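Esterase family protein (PDB 7L0A) probably catalyses the hydrolysis of S-formylglutathione to formate and glutathione, as a serine esterase of the esterase D family. Local coordinates at residues Gly127-Gly132 and Ser153-Ala158; His54-Asp59 and Met162-Asn167; Tyr133-Phe138 and Ala149-Ala154; Asp213-Asp218 and Gly240-Ala245. All blocks are in the same frame, centred on the assembly; numbering follows the deposited sequence.

Contact 1: Gly127-Gly132 and Ser153-Ala158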
loop_
_atom_site.group_PDB
_atom_site.type_symbol
_atom_site.label_atom_id
_atom_site.label_comp_id
_atom_site.label_asym_id
_atom_site.label_seq_id
_atom_site.Cartn_x
_atom_site.Cartn_y
_atom_site.Cartn_z
ATOM N N GLY B 127 16.747 8.464 -9.907
ATOM C CA GLY B 127 15.738 9.171 -10.670
ATOM C C GLY B 127 16.328 9.809 -11.894
ATOM O O GLY B 127 17.551 9.967 -12.011
ATOM N N HIS B 128 15.454 10.208 -12.800
ATOM C CA HIS B 128 15.909 10.817 -14.047
ATOM C C HIS B 128 15.397 12.238 -14.233
ATOM O O HIS B 128 14.296 12.612 -13.803
ATOM C CB HIS B 128 15.480 9.957 -15.245
ATOM C CG HIS B 128 14.001 9.922 -15.485
ATOM N ND1 HIS B 128 13.183 8.950 -14.933
ATOM C CD2 HIS B 128 13.192 10.702 -16.243
ATOM C CE1 HIS B 128 11.941 9.156 -15.329
ATOM N NE2 HIS B 128 11.923 10.198 -16.135
ATOM N N SER B 129 16.220 13.043 -14.928
ATOM C CA SER B 129 15.915 14.423 -15.315
ATOM C C SER B 129 15.654 15.235 -14.049
ATOM O O SER B 129 16.586 15.378 -13.232
ATOM C CB SER B 129 14.809 14.446 -16.375
ATOM O OG SER B 129 14.924 15.644 -17.109
ATOM N N MET B 130 14.470 15.810 -13.834
ATOM C CA MET B 130 14.278 16.484 -12.546
ATOM C C MET B 130 14.361 15.525 -11.379
ATOM O O MET B 130 14.700 15.940 -10.262
ATOM C CB MET B 130 12.962 17.258 -12.494
ATOM C CG MET B 130 13.042 18.576 -13.230
ATOM S SD MET B 130 14.302 19.718 -12.655
ATOM C CE MET B 130 13.903 19.862 -10.914
ATOM N N GLY B 131 13.994 14.249 -11.577
ATOM C CA GLY B 131 14.241 13.251 -10.567
ATOM C C GLY B 131 15.711 12.957 -10.343
ATOM O O GLY B 131 16.072 12.410 -9.301
ATOM N N GLY B 132 16.561 13.273 -11.319
ATOM C CA GLY B 132 17.988 13.133 -11.127
ATOM C C GLY B 132 18.546 14.313 -10.348
ATOM O O GLY B 132 19.455 14.158 -9.541
ATOM N N SER B 153 20.414 10.882 -16.414
ATOM C CA SER B 153 20.103 11.976 -17.328
ATOM C C SER B 153 19.702 13.231 -16.556
ATOM O O SER B 153 18.697 13.887 -16.879
ATOM C CB SER B 153 18.979 11.570 -18.283
ATOM O OG SER B 153 19.241 10.284 -18.835
ATOM N N ALA B 154 20.515 13.563 -15.542
ATOM C CA ALA B 154 20.087 14.496 -14.512
ATOM C C ALA B 154 20.290 15.954 -14.922
ATOM O O ALA B 154 21.148 16.299 -15.738
ATOM C CB ALA B 154 20.830 14.230 -13.199
ATOM N N VAL B 155 19.429 16.790 -14.351
ATOM C CA VAL B 155 19.539 18.252 -14.348
ATOM C C VAL B 155 20.476 18.666 -13.219
ATOM O O VAL B 155 20.165 18.484 -12.038
ATOM C CB VAL B 155 18.141 18.858 -14.171
ATOM C CG1 VAL B 155 18.189 20.348 -13.875
ATOM C CG2 VAL B 155 17.256 18.591 -15.393
ATOM N N PHE B 156 21.648 19.197 -13.580
ATOM C CA PHE B 156 22.650 19.622 -12.608
ATOM C C PHE B 156 22.846 21.131 -12.538
ATOM O O PHE B 156 23.554 21.621 -11.625
ATOM C CB PHE B 156 24.027 18.988 -12.911
ATOM C CG PHE B 156 24.103 17.477 -12.706
ATOM C CD1 PHE B 156 23.937 16.920 -11.453
ATOM C CD2 PHE B 156 24.390 16.633 -13.781
ATOM C CE1 PHE B 156 24.024 15.528 -11.266
ATOM C CE2 PHE B 156 24.485 15.264 -13.596
ATOM C CZ PHE B 156 24.291 14.712 -12.345
ATOM N N GLU B 157 22.321 21.866 -13.513
ATOM C CA GLU B 157 22.596 23.276 -13.643
ATOM C C GLU B 157 21.313 24.076 -13.715
ATOM O O GLU B 157 20.318 23.656 -14.287
ATOM C CB GLU B 157 23.396 23.604 -14.921
ATOM C CG GLU B 157 24.556 22.703 -15.191
ATOM C CD GLU B 157 25.565 23.357 -16.098
ATOM O OE1 GLU B 157 25.351 24.533 -16.474
ATOM O OE2 GLU B 157 26.577 22.706 -16.436
ATOM N N ALA B 158 21.401 25.309 -13.213
ATOM C CA ALA B 158 20.232 26.178 -13.196
ATOM C C ALA B 158 19.683 26.438 -14.597
ATOM O O ALA B 158 18.460 26.514 -14.793
ATOM C CB ALA B 158 20.616 27.499 -12.521
#
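Ser129 and Val155 meet through their backbones: Val155 N donates to Ser129 O in a nearly straight (168°) but long and weak hydrogen bond of 3.4 Å. A second weak bond, strongly bent, runs from Ser129 N to Ser153 O. That carbonyl oxygen also lies 3.2 Å from Ser129 CA in a CA-H...O contact, resting against the serine main chain. Ser129 O has another donor within the turn, Gly132 N at 2.8 Å. Val155 CG2 lies 3.9 Å from Ser129 O, and both methyls border Met130 SD, with CG1, anti to the backbone N, at 4.1 Å. The methionine leaves its backbone away from the loop, and the bend at its second torsion places the sulfur beside the valine. Gly132 has no side chain, and here the methyl of Ala154 sits 3.7 Å from Gly132 C. In the next shell, Ser153 OG is bonded to Trp247 NE1. CB of Ser129, the predicted nucleophile, points away from the loop overall, yet OG still lies 4.1 Å from Val155 CG2; the side chain comes close to that of His242 and lies about 3 Å from a bound magnesium ion. The Ser129 backbone, at phi 59° and psi -118°, is strained. A strained serine between strand 123-128 and helix 130-141, with Gly127 and Gly131 two residues before and after it (GxSxG), fits the nucleophile elbow of alpha/beta hydrolases.

Contact 2: His54-Asp59 and Met162-Asn167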
loop_
_atom_site.group_PDB
_atom_site.type_symbol
_atom_site.label_atom_id
_atom_site.label_comp_id
_atom_site.label_asym_id
_atom_site.label_seq_id
_atom_site.Cartn_x
_atom_site.Cartn_y
_atom_site.Cartn_z
ATOM N N HIS B 54 10.577 10.250 -10.589
ATOM C CA HIS B 54 10.311 10.472 -12.007
ATOM C C HIS B 54 10.489 11.959 -12.386
ATOM O O HIS B 54 10.585 12.844 -11.526
ATOM C CB HIS B 54 8.914 9.969 -12.367
ATOM C CG HIS B 54 7.790 10.749 -11.745
ATOM N ND1 HIS B 54 7.437 12.002 -12.176
ATOM C CD2 HIS B 54 6.941 10.457 -10.724
ATOM C CE1 HIS B 54 6.418 12.451 -11.466
ATOM N NE2 HIS B 54 6.072 11.516 -10.603
ATOM N N GLY B 55 10.519 12.231 -13.690
ATOM C CA GLY B 55 10.635 13.576 -14.219
ATOM C C GLY B 55 9.292 14.200 -14.595
ATOM O O GLY B 55 8.225 13.728 -14.221
ATOM N N LEU B 56 9.350 15.320 -15.326
ATOM C CA LEU B 56 8.184 16.203 -15.403
ATOM C C LEU B 56 7.110 15.749 -16.374
ATOM O O LEU B 56 6.071 16.429 -16.485
ATOM C CB LEU B 56 8.601 17.622 -15.782
ATOM C CG LEU B 56 9.327 18.342 -14.678
ATOM C CD1 LEU B 56 9.904 19.652 -15.270
ATOM C CD2 LEU B 56 8.499 18.681 -13.484
ATOM N N SER B 57 7.339 14.691 -17.130
ATOM C CA SER B 57 6.364 14.162 -18.063
ATOM C C SER B 57 5.769 12.865 -17.579
ATOM O O SER B 57 5.123 12.159 -18.356
ATOM C CB SER B 57 7.006 13.973 -19.436
ATOM O OG SER B 57 7.349 15.253 -19.949
ATOM N N SER B 58 5.950 12.556 -16.306
ATOM C CA SER B 58 5.601 11.289 -15.710
ATOM C C SER B 58 4.767 11.481 -14.450
ATOM O O SER B 58 4.617 12.579 -13.895
ATOM C CB SER B 58 6.864 10.490 -15.360
ATOM O OG SER B 58 7.589 10.198 -16.529
ATOM N N ASP B 59 4.250 10.363 -13.961
ATOM C CA ASP B 59 3.601 10.264 -12.663
ATOM C C ASP B 59 4.030 8.933 -12.035
ATOM O O ASP B 59 4.985 8.287 -12.484
ATOM C CB ASP B 59 2.080 10.425 -12.820
ATOM C CG ASP B 59 1.423 9.293 -13.582
ATOM O OD1 ASP B 59 1.981 8.177 -13.688
ATOM O OD2 ASP B 59 0.298 9.530 -14.112
ATOM N N MET B 162 15.163 25.922 -17.519
ATOM C CA MET B 162 14.315 26.606 -18.481
ATOM C C MET B 162 14.012 25.765 -19.707
ATOM O O MET B 162 13.149 26.153 -20.496
ATOM C CB MET B 162 14.991 27.925 -18.873
ATOM C CG MET B 162 15.300 28.794 -17.665
ATOM S SD MET B 162 13.782 29.463 -16.970
ATOM C CE MET B 162 13.412 30.684 -18.246
ATOM N N ASP B 163 14.679 24.629 -19.881
ATOM C CA ASP B 163 14.479 23.775 -21.041
ATOM C C ASP B 163 13.442 22.689 -20.806
ATOM O O ASP B 163 13.199 21.881 -21.706
ATOM C CB ASP B 163 15.797 23.099 -21.447
ATOM C CG ASP B 163 16.765 24.053 -22.113
ATOM O OD1 ASP B 163 16.419 25.247 -22.262
ATOM O OD2 ASP B 163 17.872 23.614 -22.488
ATOM N N LEU B 164 12.826 22.655 -19.633
ATOM C CA LEU B 164 12.019 21.515 -19.219
ATOM C C LEU B 164 10.528 21.770 -19.426
ATOM O O LEU B 164 10.092 22.892 -19.714
ATOM C CB LEU B 164 12.307 21.186 -17.750
ATOM C CG LEU B 164 13.794 20.993 -17.444
ATOM C CD1 LEU B 164 13.974 20.729 -15.949
ATOM C CD2 LEU B 164 14.407 19.856 -18.257
ATOM N N GLU B 165 9.743 20.700 -19.243
ATOM C CA GLU B 165 8.318 20.675 -19.582
ATOM C C GLU B 165 7.417 21.124 -18.453
ATOM O O GLU B 165 6.346 20.543 -18.219
ATOM C CB GLU B 165 7.945 19.260 -20.038
ATOM C CG GLU B 165 8.642 18.813 -21.305
ATOM C CD GLU B 165 8.399 19.768 -22.462
ATOM O OE1 GLU B 165 7.263 20.276 -22.589
ATOM O OE2 GLU B 165 9.353 20.022 -23.230
ATOM N N TRP B 166 7.785 22.188 -17.759
ATOM C CA TRP B 166 6.966 22.728 -16.689
ATOM C C TRP B 166 5.586 23.137 -17.173
ATOM O O TRP B 166 5.437 23.661 -18.277
ATOM C CB TRP B 166 7.677 23.961 -16.115
ATOM C CG TRP B 166 9.028 23.696 -15.583
ATOM C CD1 TRP B 166 10.233 23.958 -16.193
ATOM C CD2 TRP B 166 9.336 23.119 -14.323
ATOM N NE1 TRP B 166 11.267 23.570 -15.377
ATOM C CE2 TRP B 166 10.742 23.054 -14.219
ATOM C CE3 TRP B 166 8.559 22.657 -13.260
ATOM C CZ2 TRP B 166 11.384 22.519 -13.099
ATOM C CZ3 TRP B 166 9.193 22.141 -12.158
ATOM C CH2 TRP B 166 10.589 22.079 -12.082
ATOM N N ASN B 167 4.574 22.923 -16.323
ATOM C CA ASN B 167 3.268 23.534 -16.576
ATOM C C ASN B 167 3.337 25.050 -16.332
ATOM O O ASN B 167 4.355 25.598 -15.904
ATOM C CB ASN B 167 2.171 22.843 -15.749
ATOM C CG ASN B 167 2.261 23.099 -14.240
ATOM O OD1 ASN B 167 2.939 24.017 -13.760
ATOM N ND2 ASN B 167 1.490 22.337 -13.487
#
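Leu56 plants a methyl on the indole of Trp166: CD1 lies 3.6 Å from the centroid of the six-membered ring and only 11° off its normal, a CH-pi contact over the face. The second methyl, CD2, sits nearer the rim, 3.8 Å from Trp166 CZ3. With CD1 anti to CA (chi2 170°), this branch of the leucine extends outward, and it also meets Leu164 CB at 3.8 Å. The tryptophan CB is directed away from Leu56, yet the indole returns toward the leucine and presents its face. Beside this apolar centre lies a more exposed margin, where Ser57 OG comes to 4.0 Å from Glu165 CG while the glutamate carboxylate leads away. Leu56 and Ser57 occupy the middle of a type I turn from Gly55 to Ser58, closed by a weak backbone bond. His54 ND1 donates to Gly55 O, the first carbonyl of the turn, at 2.8 Å and onto a carbonyl lone pair. His87 joins the two loops, with NE2 bonded to Leu56 O and ND1 to Asn167 N. Both loops border the predicted active site, the side chain of Leu164 about 4 Å from that of Ser129. Met130, at the start of helix 130-141, packs on Leu56, Leu164 and Trp166, and the indole also touches helix 168-177. The contact links the loop after strand 49-53 to the long loop following strand 148-152.

Contact 3: Tyr133-Phe138 and Ala149-Ala154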
loop_
_atom_site.group_PDB
_atom_site.type_symbol
_atom_site.label_atom_id
_atom_site.label_comp_id
_atom_site.label_asym_id
_atom_site.label_seq_id
_atom_site.Cartn_x
_atom_site.Cartn_y
_atom_site.Cartn_z
ATOM N N TYR B 133 17.990 15.503 -10.611
ATOM C CA TYR B 133 18.232 16.662 -9.733
ATOM C C TYR B 133 17.821 16.344 -8.300
ATOM O O TYR B 133 18.601 16.545 -7.355
ATOM C CB TYR B 133 17.461 17.863 -10.264
ATOM C CG TYR B 133 17.404 19.076 -9.367
ATOM C CD1 TYR B 133 16.419 19.216 -8.414
ATOM C CD2 TYR B 133 18.322 20.082 -9.497
ATOM C CE1 TYR B 133 16.333 20.321 -7.599
ATOM C CE2 TYR B 133 18.257 21.191 -8.683
ATOM C CZ TYR B 133 17.265 21.288 -7.737
ATOM O OH TYR B 133 17.214 22.400 -6.917
ATOM N N GLY B 134 16.615 15.779 -8.122
ATOM C CA GLY B 134 16.210 15.330 -6.795
ATOM C C GLY B 134 17.204 14.356 -6.191
ATOM O O GLY B 134 17.590 14.478 -5.019
ATOM N N THR B 135 17.626 13.363 -6.986
ATOM C CA THR B 135 18.529 12.349 -6.477
ATOM C C THR B 135 19.814 12.955 -5.952
ATOM O O THR B 135 20.258 12.626 -4.842
ATOM C CB THR B 135 18.834 11.306 -7.548
ATOM O OG1 THR B 135 17.629 10.580 -7.823
ATOM C CG2 THR B 135 19.865 10.292 -7.070
ATOM N N ILE B 136 20.445 13.839 -6.744
ATOM C CA ILE B 136 21.707 14.436 -6.315
ATOM C C ILE B 136 21.487 15.392 -5.146
ATOM O O ILE B 136 22.327 15.462 -4.236
ATOM C CB ILE B 136 22.423 15.118 -7.494
ATOM C CG1 ILE B 136 23.897 15.391 -7.157
ATOM C CG2 ILE B 136 21.783 16.409 -7.926
ATOM C CD1 ILE B 136 24.741 14.145 -7.037
ATOM N N LYS B 137 20.334 16.077 -5.099
ATOM C CA LYS B 137 20.080 16.938 -3.932
ATOM C C LYS B 137 19.958 16.099 -2.651
ATOM O O LYS B 137 20.510 16.466 -1.611
ATOM C CB LYS B 137 18.824 17.778 -4.151
ATOM C CG LYS B 137 18.436 18.579 -2.931
ATOM C CD LYS B 137 17.580 19.791 -3.252
ATOM C CE LYS B 137 17.376 20.631 -1.974
ATOM N NZ LYS B 137 16.870 22.008 -2.235
ATOM N N PHE B 138 19.249 14.968 -2.702
ATOM C CA PHE B 138 19.134 14.110 -1.524
ATOM C C PHE B 138 20.460 13.443 -1.192
ATOM O O PHE B 138 20.786 13.281 -0.015
ATOM C CB PHE B 138 18.012 13.067 -1.715
ATOM C CG PHE B 138 16.632 13.678 -1.716
ATOM C CD1 PHE B 138 16.135 14.318 -0.591
ATOM C CD2 PHE B 138 15.852 13.624 -2.851
ATOM C CE1 PHE B 138 14.883 14.901 -0.614
ATOM C CE2 PHE B 138 14.584 14.197 -2.887
ATOM C CZ PHE B 138 14.116 14.852 -1.767
ATOM N N ALA B 149 23.283 6.334 -4.603
ATOM C CA ALA B 149 22.433 7.266 -5.342
ATOM C C ALA B 149 22.775 7.169 -6.819
ATOM O O ALA B 149 23.960 7.129 -7.178
ATOM C CB ALA B 149 22.657 8.714 -4.834
ATOM N N VAL B 150 21.752 7.153 -7.667
ATOM C CA VAL B 150 21.904 6.968 -9.102
ATOM C C VAL B 150 21.145 8.061 -9.853
ATOM O O VAL B 150 19.965 7.911 -10.215
ATOM C CB VAL B 150 21.401 5.579 -9.541
ATOM C CG1 VAL B 150 21.639 5.383 -11.023
ATOM C CG2 VAL B 150 22.077 4.466 -8.751
ATOM N N PRO B 151 21.792 9.187 -10.145
ATOM C CA PRO B 151 21.179 10.188 -11.033
ATOM C C PRO B 151 21.265 9.749 -12.489
ATOM O O PRO B 151 22.349 9.425 -12.983
ATOM C CB PRO B 151 22.025 11.460 -10.790
ATOM C CG PRO B 151 22.804 11.184 -9.567
ATOM C CD PRO B 151 23.021 9.692 -9.515
ATOM N N LEU B 152 20.127 9.760 -13.166
ATOM C CA LEU B 152 19.991 9.363 -14.563
ATOM C C LEU B 152 19.641 10.600 -15.375
ATOM O O LEU B 152 18.637 11.262 -15.092
ATOM C CB LEU B 152 18.888 8.316 -14.724
ATOM C CG LEU B 152 19.019 7.016 -13.938
ATOM C CD1 LEU B 152 17.757 6.184 -14.235
ATOM C CD2 LEU B 152 20.250 6.271 -14.305
ATOM N N SER B 153 20.414 10.882 -16.414
ATOM C CA SER B 153 20.103 11.976 -17.328
ATOM C C SER B 153 19.702 13.231 -16.556
ATOM O O SER B 153 18.697 13.887 -16.879
ATOM C CB SER B 153 18.979 11.570 -18.283
ATOM O OG SER B 153 19.241 10.284 -18.835
ATOM N N ALA B 154 20.515 13.563 -15.542
ATOM C CA ALA B 154 20.087 14.496 -14.512
ATOM C C ALA B 154 20.290 15.954 -14.922
ATOM O O ALA B 154 21.148 16.299 -15.738
ATOM C CB ALA B 154 20.830 14.230 -13.199
#
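Thr135 drives its methyl into the strand at Ala149, Val150 and Pro151, the tight part of this contact. CG2 lies 3.7 Å from Val150 N, 3.9 Å from Ala149 CB and 4.0 Å from Pro151 CG, so a single methyl touches three consecutive residues. It can do so because CG2 stands anti to the backbone N of the threonine. OG1 is then left beside that N (chi1 -67°), where it bonds to Gly131 O one turn earlier in the helix. The methyl thus faces the sheet while the hydroxyl is satisfied within the helix. Packing loosens to both ends. Toward the helix C-terminus, Ile136 CD1 only grazes the proline ring, 4.3 Å from Pro151 CG. At the other end Ala154, where the strand has given way to loop, offers its methyl to Tyr133 N at 4.0 Å. CB of Tyr133 points away from the strand; the residue is partly exposed, its hydroxyl bonded to His186 O. The helix segment runs roughly antiparallel to the strand, at 150°, with the axes 7.3 Å apart at closest. Val150 directs its side chain to the other face of the sheet, against helix 244-259. This is the return half of the beta-alpha-beta unit formed by strand 123-128, helix 130-141 and strand 148-152. No hydrogen bond joins the helix segment 133-138 to 149-154: strand 148-152 spends its backbone bonds on its sheet neighbours, including Val150 with Gly127 and Pro151 with Met208. The contact is thus van der Waals packing, a methyl of Thr135 against the backbone and small side chains of the strand.

Contact 4: Asp213-Asp218 and Gly240-Ala245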
loop_
_atom_site.group_PDB
_atom_site.type_symbol
_atom_site.label_atom_id
_atom_site.label_comp_id
_atom_site.label_asym_id
_atom_site.label_seq_id
_atom_site.Cartn_x
_atom_site.Cartn_y
_atom_site.Cartn_z
ATOM N N ASP B 213 21.498 12.651 -25.331
ATOM C CA ASP B 213 20.649 13.457 -24.461
ATOM C C ASP B 213 21.054 14.923 -24.528
ATOM O O ASP B 213 22.235 15.242 -24.568
ATOM C CB ASP B 213 20.792 12.923 -23.040
ATOM C CG ASP B 213 19.656 13.287 -22.153
ATOM O OD1 ASP B 213 19.415 14.491 -21.946
ATOM O OD2 ASP B 213 19.010 12.366 -21.619
ATOM N N PHE B 214 20.062 15.823 -24.541
ATOM C CA PHE B 214 20.385 17.248 -24.538
ATOM C C PHE B 214 21.132 17.667 -23.282
ATOM O O PHE B 214 21.769 18.738 -23.285
ATOM C CB PHE B 214 19.113 18.086 -24.745
ATOM C CG PHE B 214 18.196 18.175 -23.552
ATOM C CD1 PHE B 214 17.277 17.183 -23.294
ATOM C CD2 PHE B 214 18.216 19.284 -22.726
ATOM C CE1 PHE B 214 16.410 17.283 -22.227
ATOM C CE2 PHE B 214 17.354 19.388 -21.652
ATOM C CZ PHE B 214 16.457 18.396 -21.400
ATOM N N LEU B 215 21.105 16.855 -22.225
ATOM C CA LEU B 215 21.805 17.150 -20.979
ATOM C C LEU B 215 23.168 16.473 -20.878
ATOM O O LEU B 215 23.841 16.615 -19.851
ATOM C CB LEU B 215 20.944 16.736 -19.782
ATOM C CG LEU B 215 19.594 17.439 -19.621
ATOM C CD1 LEU B 215 18.783 16.861 -18.510
ATOM C CD2 LEU B 215 19.838 18.950 -19.407
ATOM N N TYR B 216 23.616 15.782 -21.922
ATOM C CA TYR B 216 24.821 14.971 -21.818
ATOM C C TYR B 216 26.048 15.816 -21.491
ATOM O O TYR B 216 26.850 15.451 -20.623
ATOM C CB TYR B 216 25.047 14.200 -23.121
ATOM C CG TYR B 216 26.280 13.341 -23.137
ATOM C CD1 TYR B 216 26.407 12.250 -22.282
ATOM C CD2 TYR B 216 27.295 13.575 -24.044
ATOM C CE1 TYR B 216 27.537 11.442 -22.315
ATOM C CE2 TYR B 216 28.420 12.762 -24.086
ATOM C CZ TYR B 216 28.549 11.719 -23.211
ATOM O OH TYR B 216 29.688 10.926 -23.267
ATOM N N GLN B 217 26.245 16.930 -22.206
ATOM C CA GLN B 217 27.438 17.733 -21.944
ATOM C C GLN B 217 27.419 18.316 -20.536
ATOM O O GLN B 217 28.456 18.346 -19.865
ATOM C CB GLN B 217 27.578 18.832 -22.996
ATOM C CG GLN B 217 28.859 19.649 -22.832
ATOM C CD GLN B 217 30.123 18.793 -22.897
ATOM O OE1 GLN B 217 30.301 17.997 -23.825
ATOM N NE2 GLN B 217 31.003 18.953 -21.903
ATOM N N ASP B 218 26.244 18.727 -20.040
ATOM C CA ASP B 218 26.182 19.219 -18.660
ATOM C C ASP B 218 26.450 18.094 -17.669
ATOM O O ASP B 218 27.005 18.329 -16.594
ATOM C CB ASP B 218 24.833 19.900 -18.416
ATOM C CG ASP B 218 24.695 21.218 -19.184
ATOM O OD1 ASP B 218 25.703 21.939 -19.318
ATOM O OD2 ASP B 218 23.594 21.548 -19.657
ATOM N N GLY B 240 21.902 6.531 -26.410
ATOM C CA GLY B 240 20.639 6.722 -25.713
ATOM C C GLY B 240 20.303 8.197 -25.661
ATOM O O GLY B 240 21.127 9.089 -25.705
ATOM N N ASP B 241 19.005 8.452 -25.549
ATOM C CA ASP B 241 18.452 9.789 -25.530
ATOM C C ASP B 241 17.640 9.963 -24.250
ATOM O O ASP B 241 17.660 9.117 -23.354
ATOM C CB ASP B 241 17.603 10.005 -26.783
ATOM C CG ASP B 241 17.647 11.425 -27.277
ATOM O OD1 ASP B 241 17.688 12.351 -26.443
ATOM O OD2 ASP B 241 17.627 11.622 -28.511
ATOM N N HIS B 242 16.911 11.079 -24.184
ATOM C CA HIS B 242 16.161 11.492 -23.001
ATOM C C HIS B 242 14.767 10.855 -23.017
ATOM O O HIS B 242 13.745 11.506 -23.210
ATOM C CB HIS B 242 16.095 13.022 -22.966
ATOM C CG HIS B 242 15.753 13.598 -21.635
ATOM N ND1 HIS B 242 16.714 13.911 -20.704
ATOM C CD2 HIS B 242 14.563 13.926 -21.081
ATOM C CE1 HIS B 242 16.126 14.402 -19.628
ATOM N NE2 HIS B 242 14.821 14.407 -19.824
ATOM N N ASP B 243 14.731 9.540 -22.798
ATOM C CA ASP B 243 13.476 8.801 -22.942
ATOM C C ASP B 243 13.563 7.475 -22.191
ATOM O O ASP B 243 14.627 7.079 -21.689
ATOM C CB ASP B 243 13.121 8.609 -24.422
ATOM C CG ASP B 243 14.190 7.879 -25.200
ATOM O OD1 ASP B 243 14.735 6.871 -24.707
ATOM O OD2 ASP B 243 14.473 8.295 -26.339
ATOM N N TYR B 244 12.402 6.777 -22.125
ATOM C CA TYR B 244 12.301 5.566 -21.323
ATOM C C TYR B 244 12.916 4.360 -22.003
ATOM O O TYR B 244 13.180 3.340 -21.347
ATOM C CB TYR B 244 10.845 5.307 -20.975
ATOM C CG TYR B 244 10.400 6.042 -19.747
ATOM C CD1 TYR B 244 10.715 5.547 -18.481
ATOM C CD2 TYR B 244 9.668 7.219 -19.825
ATOM C CE1 TYR B 244 10.323 6.210 -17.329
ATOM C CE2 TYR B 244 9.269 7.899 -18.660
ATOM C CZ TYR B 244 9.576 7.385 -17.444
ATOM O OH TYR B 244 9.171 8.013 -16.300
ATOM N N ALA B 245 13.172 4.424 -23.305
ATOM C CA ALA B 245 13.989 3.369 -23.901
ATOM C C ALA B 245 15.367 3.342 -23.251
ATOM O O ALA B 245 15.917 2.270 -22.964
ATOM C CB ALA B 245 14.100 3.583 -25.401
HETATM O O HOH W 1 19.893 10.048 -21.490
HETATM O O HOH W 2 17.633 14.988 -26.052
#
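Asp213 OD1 is held by two N-H groups: Leu215 N donates to it almost straight at 2.9 Å, on the anti side, and His242 ND1 reaches it in a weak bond of 3.0 Å. The ND1-H is bifurcated, reaching Asp213 OD2 as well, at 2.9 Å on the syn side. Carboxylate and imidazole are far from coplanar, their planes 75° apart, and the bond to OD2 is bent to 138°. Water 1 also donates to OD2, at a very short 2.5 Å that is best read with caution. Phe214 turns its edge to one face of the imidazole: its CE1 stands 3.7 Å above the ring, over the centre, in an edge-to-face pair with the planes 53° apart. Leu215 CD1 adds a contact of 3.8 Å to His242 CE1. Behind this shell, Asp241 OD1 accepts from His242 N at 2.7 Å and, through water 2, is bridged to Phe214 N, tying the two loops together once more. Asp213 and His242 are predicted charge-relay residues, and the geometry fits a Ser-His-Asp triad with Ser129. Trp247 meets the histidine ring edge-to-face from helix 244-259, which begins just after His242. Asp213 lies past strand 204-210, its capping bond to Leu215 leading into helix 216-228, while the histidine loop follows strand 234-238.

Overall arrangement
Contacts 1 and 3 form the buried core: both use helix 130-141, share Ser153 and Ala154, and meet where strands 123-128 and 148-152 lie side by side in the sheet. Contacts 2 and 4 are only partly buried, and both are made by loops. Chemistry follows place. Contact 3 is apolar packing without a crossing hydrogen bond, weak backbone bonds join the serine turn to the loop in contact 1, an aromatic face receives a leucine in contact 2, and a carboxylate holds the histidine in contact 4, with waters bridging the loops around them. Ser129 of contact 1 faces His242 of contact 4. Leu164 of contact 2 borders Ser129 and touches Phe214, so contacts 1, 2 and 4 meet at the predicted active site.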